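Protein angel homolog 2 (Homo sapiens, PDB 6RVZ) probably acts as a phosphatase of the CCR4/nocturin family on RNA ends with a 2',3'-cyclic phosphate, and may bind mRNA 3'-untranslated regions. Local coordinates at residues 55-60 with 418-423; 234-239 with 362-367. All coordinates share one frame; numbering follows the deposited sequence.

Contact 1: 55-60 with 418-423; sequences MSYNIL and HLPLLA. With KL2 (adenosine-2',3'-vanadate), chain B.
The amide of Asn-58 lies flat on the imidazole of His-418, the two planes only 6° apart, and both groups reach the same vanadate oxygen. Asn-58 CB sits over the middle of the ring, 3.6 Å from its centroid in a CH-pi contact, while NE2 of His-418 donates a 2.6 Å hydrogen bond to O3V of the adenosine-2',3'-vanadate. Asn-58 ND2 stands 2.9 Å from O3V; its hydrogen bonds go to the carboxylates of Asp-236 and Glu-105. With CG swung opposite the backbone N (chi1 -180°), the amide can overlie the ring, and its OD1 accepts from Leu-60 N in an Asx turn that helps fix its rotation.

Further from the ligand, Pro-420 lies over one face of Tyr-57, its CB 3.7 Å from the ring centroid and almost on the normal. The carbonyl O of His-418 comes to the ring edge, and a water joins that oxygen to Tyr-57 OH, which also bonds to Glu-92. Replacing Tyr-57 by an alanine removes the ring and its hydroxyl, which is likely to leave a gap under Pro-420 and both Glu-92 and the water without that partner.

Beyond the proline the chains become regular antiparallel strands. Ser-56 and Leu-421 form a hydrogen-bonded pair, with Leu-421 N to Ser-56 O at 2.8 Å. Next comes the non-hydrogen-bonded pair Met-55 and Leu-422, where CD1 of the leucine presses on CB of the methionine at a tight 3.5 Å.

Strand 100-107 flanks strand 49-58 on its other edge. Helix 82-96 packs on the face bearing Met-55, Tyr-57 and Leu-422, whereas Ser-56 and Leu-421 turn to strand 360-369 of the second sheet, as expected of the DNase I-like beta sandwich.

Contact 2: 234-239 with 362-367; sequences CGDFNS and TVDYIF. With KL2 (adenosine-2',3'-vanadate), chain B.
Asp-236 holds its carboxylate opposite its backbone N (chi1 -173°), running alongside Val-363, whose CG2 touches OD1 at 3.3 Å; Tyr-365 instead keeps its ring beside its own N (chi1 -55°), which lets the phenol reach across to Ser-239. Tyr-365 OH donates a 2.6 Å hydrogen bond to the carbonyl O of Ser-239, which lies in the ring plane, at its edge.

Strands 234-236 and 364-367 run antiparallel. Gly-235 and Tyr-365 make the hydrogen-bonded pair, and Phe-237 N continues the ladder to Val-363 O at 3.0 Å. Gly-235 adopts backbone angles that glycine tolerates, and CE1 of Phe-237 packs beside it. The edge of Phe-367 meets the face of Phe-237 in a T-shaped stack, planes at 85°, and both rings rest on Ile-249 of helix 244-251.

The opposite face is apolar at Cys-234 and Ile-366 and acidic at its ligand end, where Asp-236 OD2 and Asp-364 OD1 stand 3.9 Å apart. Donors sit on both: Asn-58 ND2 bonds to Asp-236 OD2, and Thr-353 OG1 and His-418 ND1 to Asp-364 OD2. Asp-236 OD1 accepts from Asn-238 N in an Asx turn beside the nucleotide; Asn-238 ND2 donates to O3' of the vanadate at 3.2 Å and bonds to Leu-196 O.

These donors probably offset the carboxylates' repulsion, consistent with the catalytic chemistry of the endonuclease/exonuclease/phosphatase family, whose Gly-Asp-Phe-Asn sequence falls here.

In the fold
Contact 1 and contact 2 belong to the two facing sheets of the sandwich, and their centres lie about 9 Å apart. The ends of their strands converge on the adenosine-2',3'-vanadate, where two probable hydrogen bonds tie them: His-418 ND1 to Asp-364 OD2 at 2.7 Å, and Asn-58 ND2 to Asp-236 OD2 at 2.8 Å. Asp-364 would thus be a second-shell residue that probably orients the imidazole whose other nitrogen meets the ligand. Deeper down the sheets pack directly, Leu-421 CD2 lying 3.5 Å from Asp-364 O. A magnesium ion sits about 4 Å from the side chain of His-418 and about 5 Å from that of Asp-236, and His-195 also bonds to the ligand.

Contact 1: 55-60 with 418-423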
ATOM      1  N   MET A  55       2.498   5.238   9.046  1.00 28.63           N
ATOM      2  CA  MET A  55       1.577   4.131   9.266  1.00 29.00           C
ATOM      3  C   MET A  55       0.868   3.787   7.955  1.00 28.30           C
ATOM      4  O   MET A  55       0.292   4.666   7.318  1.00 28.75           O
ATOM      5  CB  MET A  55       0.513   4.499  10.308  1.00 30.18           C
ATOM      6  CG  MET A  55      -0.454   3.367  10.622  1.00 31.19           C
ATOM      7  SD  MET A  55      -1.817   3.888  11.696  1.00 32.80           S
ATOM      8  CE  MET A  55      -1.014   3.822  13.294  1.00 33.04           C
ATOM      9  N   SER A  56       0.904   2.499   7.573  1.00 27.13           N
ATOM     10  CA  SER A  56       0.105   1.972   6.476  1.00 26.52           C
ATOM     11  C   SER A  56      -0.949   1.015   7.034  1.00 26.26           C
ATOM     12  O   SER A  56      -0.605   0.051   7.719  1.00 26.04           O
ATOM     13  CB  SER A  56       0.972   1.297   5.440  1.00 26.53           C
ATOM     14  OG  SER A  56       0.192   0.846   4.341  1.00 26.26           O
ATOM     15  N   TYR A  57      -2.231   1.278   6.731  1.00 25.63           N
ATOM     16  CA  TYR A  57      -3.335   0.562   7.356  1.00 25.21           C
ATOM     17  C   TYR A  57      -4.530   0.460   6.405  1.00 24.32           C
ATOM     18  O   TYR A  57      -5.125   1.472   6.043  1.00 24.34           O
ATOM     19  CB  TYR A  57      -3.732   1.259   8.664  1.00 25.41           C
ATOM     20  CG  TYR A  57      -4.527   0.434   9.648  1.00 25.35           C
ATOM     21  CD1 TYR A  57      -4.624  -0.946   9.538  1.00 25.25           C
ATOM     22  CD2 TYR A  57      -5.149   1.037  10.731  1.00 25.23           C
ATOM     23  CE1 TYR A  57      -5.344  -1.696  10.454  1.00 25.57           C
ATOM     24  CE2 TYR A  57      -5.869   0.301  11.658  1.00 25.28           C
ATOM     25  CZ  TYR A  57      -5.966  -1.073  11.522  1.00 25.50           C
ATOM     26  OH  TYR A  57      -6.668  -1.809  12.433  1.00 25.07           O
ATOM     27  N   ASN A  58      -4.864  -0.774   5.997  1.00 23.42           N
ATOM     28  CA  ASN A  58      -6.118  -1.115   5.347  1.00 22.48           C
ATOM     29  C   ASN A  58      -7.145  -1.281   6.460  1.00 21.08           C
ATOM     30  O   ASN A  58      -7.052  -2.226   7.243  1.00 21.77           O
ATOM     31  CB  ASN A  58      -5.940  -2.373   4.486  1.00 23.06           C
ATOM     32  CG  ASN A  58      -7.197  -2.808   3.763  1.00 23.51           C
ATOM     33  OD1 ASN A  58      -8.300  -2.695   4.295  1.00 24.38           O
ATOM     34  ND2 ASN A  58      -7.043  -3.306   2.547  1.00 23.41           N
ATOM     35  N   ILE A  59      -8.097  -0.344   6.561  1.00 18.13           N
ATOM     36  CA  ILE A  59      -8.971  -0.281   7.723  1.00 17.16           C
ATOM     37  C   ILE A  59     -10.253  -1.100   7.525  1.00 17.00           C
ATOM     38  O   ILE A  59     -11.036  -1.205   8.468  1.00 17.10           O
ATOM     39  CB  ILE A  59      -9.276   1.184   8.109  1.00 16.92           C
ATOM     40  CG1 ILE A  59     -10.153   1.910   7.085  1.00 17.20           C
ATOM     41  CG2 ILE A  59      -7.976   1.934   8.366  1.00 17.29           C
ATOM     42  CD1 ILE A  59     -10.665   3.249   7.565  1.00 17.76           C
ATOM     43  N   LEU A  60     -10.461  -1.675   6.326  1.00 16.85           N
ATOM     44  CA  LEU A  60     -11.616  -2.495   5.968  1.00 16.92           C
ATOM     45  C   LEU A  60     -12.873  -1.631   5.859  1.00 17.33           C
ATOM     46  O   LEU A  60     -13.421  -1.182   6.867  1.00 17.89           O
ATOM     47  CB  LEU A  60     -11.812  -3.662   6.944  1.00 16.99           C
ATOM     48  CG  LEU A  60     -13.028  -4.563   6.700  1.00 17.30           C
ATOM     49  CD1 LEU A  60     -13.062  -5.156   5.297  1.00 17.64           C
ATOM     50  CD2 LEU A  60     -13.050  -5.669   7.743  1.00 17.82           C
ATOM     51  N   HIS A 418      -6.923  -6.442   8.585  1.00 25.43           N
ATOM     52  CA  HIS A 418      -5.497  -6.184   8.437  1.00 25.45           C
ATOM     53  C   HIS A 418      -4.906  -5.676   9.753  1.00 25.01           C
ATOM     54  O   HIS A 418      -5.633  -5.167  10.602  1.00 24.94           O
ATOM     55  CB  HIS A 418      -5.242  -5.148   7.330  1.00 25.82           C
ATOM     56  CG  HIS A 418      -5.565  -5.616   5.952  1.00 26.05           C
ATOM     57  ND1 HIS A 418      -4.591  -5.804   4.992  1.00 26.16           N
ATOM     58  CD2 HIS A 418      -6.741  -5.914   5.363  1.00 26.11           C
ATOM     59  CE1 HIS A 418      -5.155  -6.213   3.873  1.00 26.54           C
ATOM     60  NE2 HIS A 418      -6.472  -6.288   4.075  1.00 26.15           N
ATOM     61  N   LEU A 419      -3.580  -5.811   9.895  1.00 25.51           N
ATOM     62  CA  LEU A 419      -2.812  -5.175  10.957  1.00 25.91           C
ATOM     63  C   LEU A 419      -2.208  -3.878  10.422  1.00 26.13           C
ATOM     64  O   LEU A 419      -1.801  -3.827   9.263  1.00 25.22           O
ATOM     65  CB  LEU A 419      -1.694  -6.120  11.414  1.00 26.29           C
ATOM     66  CG  LEU A 419      -2.130  -7.420  12.089  1.00 26.83           C
ATOM     67  CD1 LEU A 419      -0.927  -8.315  12.349  1.00 26.63           C
ATOM     68  CD2 LEU A 419      -2.877  -7.145  13.387  1.00 26.90           C
ATOM     69  N   PRO A 420      -2.118  -2.798  11.235  1.00 26.29           N
ATOM     70  CA  PRO A 420      -1.420  -1.583  10.816  1.00 26.80           C
ATOM     71  C   PRO A 420       0.094  -1.787  10.786  1.00 27.00           C
ATOM     72  O   PRO A 420       0.658  -2.357  11.716  1.00 27.46           O
ATOM     73  CB  PRO A 420      -1.821  -0.544  11.878  1.00 26.95           C
ATOM     74  CG  PRO A 420      -2.126  -1.368  13.111  1.00 26.74           C
ATOM     75  CD  PRO A 420      -2.684  -2.679  12.589  1.00 26.75           C
ATOM     76  N   LEU A 421       0.728  -1.351   9.689  1.00 27.15           N
ATOM     77  CA  LEU A 421       2.177  -1.304   9.570  1.00 27.34           C
ATOM     78  C   LEU A 421       2.644   0.058  10.075  1.00 28.32           C
ATOM     79  O   LEU A 421       1.990   1.066   9.819  1.00 28.16           O
ATOM     80  CB  LEU A 421       2.581  -1.516   8.105  1.00 27.17           C
ATOM     81  CG  LEU A 421       2.601  -2.962   7.605  1.00 26.96           C
ATOM     82  CD1 LEU A 421       1.228  -3.607   7.701  1.00 26.54           C
ATOM     83  CD2 LEU A 421       3.117  -3.028   6.173  1.00 26.75           C
ATOM     84  N   LEU A 422       3.770   0.083  10.795  1.00 29.40           N
ATOM     85  CA  LEU A 422       4.265   1.314  11.389  1.00 30.99           C
ATOM     86  C   LEU A 422       5.791   1.313  11.348  1.00 31.11           C
ATOM     87  O   LEU A 422       6.421   0.326  11.719  1.00 30.79           O
ATOM     88  CB  LEU A 422       3.728   1.419  12.822  1.00 32.17           C
ATOM     89  CG  LEU A 422       3.754   2.811  13.453  1.00 33.54           C
ATOM     90  CD1 LEU A 422       3.014   3.830  12.606  1.00 33.84           C
ATOM     91  CD2 LEU A 422       3.163   2.774  14.851  1.00 34.12           C
ATOM     92  N   ALA A 423       6.365   2.426  10.866  1.00 31.53           N
ATOM     93  CA  ALA A 423       7.806   2.576  10.722  1.00 31.52           C
ATOM     94  C   ALA A 423       8.226   3.975  11.170  1.00 32.10           C
ATOM     95  O   ALA A 423       7.493   4.940  10.969  1.00 31.33           O
ATOM     96  CB  ALA A 423       8.214   2.320   9.291  1.00 31.33           C
TER
HETATM   97  O2V KL2 B 601      -7.693  -9.010   0.436  1.00 31.39           O
HETATM   98  V   KL2 B 601      -7.963  -7.057   0.373  1.00 30.83           V
HETATM   99  O2' KL2 B 601      -9.935  -7.316   0.379  1.00 30.56           O
HETATM  100  O1V KL2 B 601      -5.895  -6.729   0.203  1.00 30.38           O
HETATM  101  O3V KL2 B 601      -8.114  -5.946   2.146  1.00 30.45           O
HETATM  102  O3' KL2 B 601      -8.367  -6.180  -1.374  1.00 30.68           O
HETATM  103  C3' KL2 B 601      -9.713  -6.386  -1.807  1.00 31.15           C
HETATM  104  C2' KL2 B 601     -10.416  -7.421  -0.951  1.00 31.41           C
HETATM  105  C4' KL2 B 601     -10.618  -5.179  -1.646  1.00 31.30           C
HETATM  106  C5' KL2 B 601     -10.465  -4.204  -2.809  1.00 31.21           C
HETATM  107  O5' KL2 B 601     -10.964  -4.791  -4.017  1.00 30.46           O
HETATM  108  O4' KL2 B 601     -11.948  -5.725  -1.530  1.00 31.30           O
HETATM  109  C1' KL2 B 601     -11.891  -7.082  -1.048  1.00 31.64           C
HETATM  110  N1  KL2 B 601     -12.990 -12.071  -2.087  1.00 32.75           N
HETATM  111  C2  KL2 B 601     -12.279 -11.566  -1.065  1.00 32.62           C
HETATM  112  N3  KL2 B 601     -12.085 -10.243  -0.931  1.00 31.80           N
HETATM  113  C4  KL2 B 601     -12.603  -9.384  -1.841  1.00 32.07           C
HETATM  114  C5  KL2 B 601     -13.334  -9.887  -2.907  1.00 32.32           C
HETATM  115  C6  KL2 B 601     -13.526 -11.258  -3.021  1.00 32.56           C
HETATM  116  N6  KL2 B 601     -14.237 -11.772  -4.052  1.00 32.62           N
HETATM  117  N7  KL2 B 601     -13.726  -8.846  -3.657  1.00 32.49           N
HETATM  118  C8  KL2 B 601     -13.250  -7.737  -3.062  1.00 32.15           C
HETATM  119  N9  KL2 B 601     -12.564  -8.053  -1.963  1.00 31.97           N
HETATM  120  O   HOH W   1      -6.788  -4.367  13.019  1.00 24.80           O
HETATM  121  O   HOH W   2      -2.811  -2.682   6.731  1.00 23.33           O

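Contact 2: 234-239 with 362-367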
ATOM      1  N   CYS A 234       3.680   3.296   0.348  1.00 27.67           N
ATOM      2  CA  CYS A 234       2.869   2.402   1.162  1.00 28.23           C
ATOM      3  C   CYS A 234       1.734   1.810   0.330  1.00 27.55           C
ATOM      4  O   CYS A 234       1.446   2.292  -0.762  1.00 27.08           O
ATOM      5  CB  CYS A 234       2.241   3.145   2.336  1.00 29.36           C
ATOM      6  SG  CYS A 234       3.452   3.897   3.450  1.00 31.21           S
ATOM      7  N   GLY A 235       1.081   0.773   0.869  1.00 26.81           N
ATOM      8  CA  GLY A 235      -0.192   0.335   0.326  1.00 26.67           C
ATOM      9  C   GLY A 235      -0.435  -1.166   0.448  1.00 25.73           C
ATOM     10  O   GLY A 235       0.415  -1.924   0.917  1.00 24.28           O
ATOM     11  N   ASP A 236      -1.642  -1.544   0.015  1.00 25.60           N
ATOM     12  CA  ASP A 236      -2.071  -2.920  -0.140  1.00 25.72           C
ATOM     13  C   ASP A 236      -1.856  -3.308  -1.603  1.00 25.65           C
ATOM     14  O   ASP A 236      -2.603  -2.876  -2.478  1.00 25.77           O
ATOM     15  CB  ASP A 236      -3.529  -3.045   0.309  1.00 25.67           C
ATOM     16  CG  ASP A 236      -4.066  -4.463   0.350  1.00 26.12           C
ATOM     17  OD1 ASP A 236      -3.468  -5.343  -0.308  1.00 25.96           O
ATOM     18  OD2 ASP A 236      -5.088  -4.673   1.039  1.00 26.16           O
ATOM     19  N   PHE A 237      -0.821  -4.116  -1.858  1.00 25.45           N
ATOM     20  CA  PHE A 237      -0.422  -4.473  -3.211  1.00 25.47           C
ATOM     21  C   PHE A 237      -1.037  -5.811  -3.631  1.00 25.38           C
ATOM     22  O   PHE A 237      -0.850  -6.239  -4.769  1.00 25.63           O
ATOM     23  CB  PHE A 237       1.106  -4.484  -3.307  1.00 25.95           C
ATOM     24  CG  PHE A 237       1.734  -3.114  -3.225  1.00 26.16           C
ATOM     25  CD1 PHE A 237       1.885  -2.476  -2.003  1.00 26.06           C
ATOM     26  CD2 PHE A 237       2.154  -2.454  -4.370  1.00 26.04           C
ATOM     27  CE1 PHE A 237       2.449  -1.211  -1.926  1.00 26.38           C
ATOM     28  CE2 PHE A 237       2.719  -1.190  -4.292  1.00 26.27           C
ATOM     29  CZ  PHE A 237       2.866  -0.570  -3.071  1.00 26.32           C
ATOM     30  N   ASN A 238      -1.769  -6.464  -2.714  1.00 25.38           N
ATOM     31  CA  ASN A 238      -2.451  -7.727  -2.978  1.00 25.20           C
ATOM     32  C   ASN A 238      -1.479  -8.728  -3.608  1.00 24.96           C
ATOM     33  O   ASN A 238      -1.867  -9.541  -4.445  1.00 24.61           O
ATOM     34  CB  ASN A 238      -3.724  -7.511  -3.808  1.00 25.26           C
ATOM     35  CG  ASN A 238      -4.960  -7.297  -2.957  1.00 25.53           C
ATOM     36  OD1 ASN A 238      -5.184  -8.020  -1.988  1.00 25.88           O
ATOM     37  ND2 ASN A 238      -5.776  -6.320  -3.316  1.00 25.15           N
ATOM     38  N   SER A 239      -0.217  -8.670  -3.162  1.00 24.60           N
ATOM     39  CA  SER A 239       0.859  -9.519  -3.648  1.00 24.50           C
ATOM     40  C   SER A 239       1.725  -9.916  -2.454  1.00 24.25           C
ATOM     41  O   SER A 239       1.936  -9.102  -1.559  1.00 23.76           O
ATOM     42  CB  SER A 239       1.680  -8.818  -4.709  1.00 24.50           C
ATOM     43  OG  SER A 239       0.857  -8.327  -5.757  1.00 24.49           O
ATOM     44  N   THR A 362       0.838 -11.791   4.010  1.00 26.07           N
ATOM     45  CA  THR A 362       1.323 -10.423   3.879  1.00 25.99           C
ATOM     46  C   THR A 362       0.975  -9.905   2.481  1.00 25.91           C
ATOM     47  O   THR A 362       1.381 -10.504   1.489  1.00 25.29           O
ATOM     48  CB  THR A 362       2.842 -10.342   4.117  1.00 26.08           C
ATOM     49  OG1 THR A 362       3.119 -10.520   5.507  1.00 25.80           O
ATOM     50  CG2 THR A 362       3.448  -9.030   3.662  1.00 25.94           C
ATOM     51  N   VAL A 363       0.197  -8.812   2.411  1.00 25.66           N
ATOM     52  CA  VAL A 363      -0.060  -8.101   1.163  1.00 25.70           C
ATOM     53  C   VAL A 363       0.180  -6.599   1.339  1.00 25.54           C
ATOM     54  O   VAL A 363       0.072  -5.853   0.369  1.00 25.30           O
ATOM     55  CB  VAL A 363      -1.482  -8.368   0.622  1.00 25.76           C
ATOM     56  CG1 VAL A 363      -1.679  -9.823   0.230  1.00 25.59           C
ATOM     57  CG2 VAL A 363      -2.567  -7.926   1.596  1.00 25.91           C
ATOM     58  N   ASP A 364       0.509  -6.163   2.565  1.00 25.49           N
ATOM     59  CA  ASP A 364       0.737  -4.760   2.883  1.00 25.84           C
ATOM     60  C   ASP A 364       2.237  -4.526   3.044  1.00 25.53           C
ATOM     61  O   ASP A 364       2.944  -5.382   3.574  1.00 25.59           O
ATOM     62  CB  ASP A 364      -0.009  -4.355   4.158  1.00 26.52           C
ATOM     63  CG  ASP A 364      -1.506  -4.600   4.101  1.00 27.22           C
ATOM     64  OD1 ASP A 364      -2.215  -3.774   3.487  1.00 27.86           O
ATOM     65  OD2 ASP A 364      -1.949  -5.622   4.665  1.00 28.26           O
ATOM     66  N   TYR A 365       2.711  -3.361   2.580  1.00 25.38           N
ATOM     67  CA  TYR A 365       4.127  -3.023   2.611  1.00 25.26           C
ATOM     68  C   TYR A 365       4.313  -1.530   2.878  1.00 25.60           C
ATOM     69  O   TYR A 365       3.464  -0.714   2.521  1.00 25.92           O
ATOM     70  CB  TYR A 365       4.806  -3.416   1.294  1.00 24.83           C
ATOM     71  CG  TYR A 365       4.635  -4.862   0.903  1.00 24.64           C
ATOM     72  CD1 TYR A 365       5.536  -5.832   1.315  1.00 24.53           C
ATOM     73  CD2 TYR A 365       3.556  -5.267   0.131  1.00 24.55           C
ATOM     74  CE1 TYR A 365       5.372  -7.164   0.968  1.00 24.43           C
ATOM     75  CE2 TYR A 365       3.377  -6.594  -0.224  1.00 24.14           C
ATOM     76  CZ  TYR A 365       4.289  -7.546   0.194  1.00 24.07           C
ATOM     77  OH  TYR A 365       4.119  -8.852  -0.157  1.00 23.96           O
ATOM     78  N   ILE A 366       5.431  -1.195   3.538  1.00 25.81           N
ATOM     79  CA  ILE A 366       6.004   0.140   3.500  1.00 26.06           C
ATOM     80  C   ILE A 366       7.365   0.027   2.817  1.00 26.50           C
ATOM     81  O   ILE A 366       8.290  -0.556   3.378  1.00 26.58           O
ATOM     82  CB  ILE A 366       6.123   0.761   4.908  1.00 26.01           C
ATOM     83  CG1 ILE A 366       4.768   0.854   5.616  1.00 26.12           C
ATOM     84  CG2 ILE A 366       6.812   2.119   4.832  1.00 25.88           C
ATOM     85  CD1 ILE A 366       4.847   1.342   7.052  1.00 26.30           C
ATOM     86  N   PHE A 367       7.458   0.556   1.591  1.00 27.12           N
ATOM     87  CA  PHE A 367       8.717   0.659   0.869  1.00 27.34           C
ATOM     88  C   PHE A 367       9.285   2.062   1.065  1.00 27.99           C
ATOM     89  O   PHE A 367       8.527   3.010   1.262  1.00 27.79           O
ATOM     90  CB  PHE A 367       8.512   0.355  -0.618  1.00 27.35           C
ATOM     91  CG  PHE A 367       8.030  -1.042  -0.924  1.00 26.98           C
ATOM     92  CD1 PHE A 367       8.892  -2.124  -0.842  1.00 27.00           C
ATOM     93  CD2 PHE A 367       6.720  -1.272  -1.310  1.00 27.00           C
ATOM     94  CE1 PHE A 367       8.453  -3.406  -1.131  1.00 27.09           C
ATOM     95  CE2 PHE A 367       6.281  -2.556  -1.601  1.00 27.19           C
ATOM     96  CZ  PHE A 367       7.149  -3.620  -1.513  1.00 27.05           C
TER
HETATM   97  O2V KL2 B 601      -7.693  -9.010   0.436  1.00 31.39           O
HETATM   98  V   KL2 B 601      -7.963  -7.057   0.373  1.00 30.83           V
HETATM   99  O2' KL2 B 601      -9.935  -7.316   0.379  1.00 30.56           O
HETATM  100  O1V KL2 B 601      -5.895  -6.729   0.203  1.00 30.38           O
HETATM  101  O3V KL2 B 601      -8.114  -5.946   2.146  1.00 30.45           O
HETATM  102  O3' KL2 B 601      -8.367  -6.180  -1.374  1.00 30.68           O
HETATM  103  C3' KL2 B 601      -9.713  -6.386  -1.807  1.00 31.15           C
HETATM  104  C2' KL2 B 601     -10.416  -7.421  -0.951  1.00 31.41           C
HETATM  105  C4' KL2 B 601     -10.618  -5.179  -1.646  1.00 31.30           C
HETATM  106  C5' KL2 B 601     -10.465  -4.204  -2.809  1.00 31.21           C
HETATM  107  O5' KL2 B 601     -10.964  -4.791  -4.017  1.00 30.46           O
HETATM  108  O4' KL2 B 601     -11.948  -5.725  -1.530  1.00 31.30           O
HETATM  109  C1' KL2 B 601     -11.891  -7.082  -1.048  1.00 31.64           C
HETATM  110  N1  KL2 B 601     -12.990 -12.071  -2.087  1.00 32.75           N
HETATM  111  C2  KL2 B 601     -12.279 -11.566  -1.065  1.00 32.62           C
HETATM  112  N3  KL2 B 601     -12.085 -10.243  -0.931  1.00 31.80           N
HETATM  113  C4  KL2 B 601     -12.603  -9.384  -1.841  1.00 32.07           C
HETATM  114  C5  KL2 B 601     -13.334  -9.887  -2.907  1.00 32.32           C
HETATM  115  C6  KL2 B 601     -13.526 -11.258  -3.021  1.00 32.56           C
HETATM  116  N6  KL2 B 601     -14.237 -11.772  -4.052  1.00 32.62           N
HETATM  117  N7  KL2 B 601     -13.726  -8.846  -3.657  1.00 32.49           N
HETATM  118  C8  KL2 B 601     -13.250  -7.737  -3.062  1.00 32.15           C
HETATM  119  N9  KL2 B 601     -12.564  -8.053  -1.963  1.00 31.97           N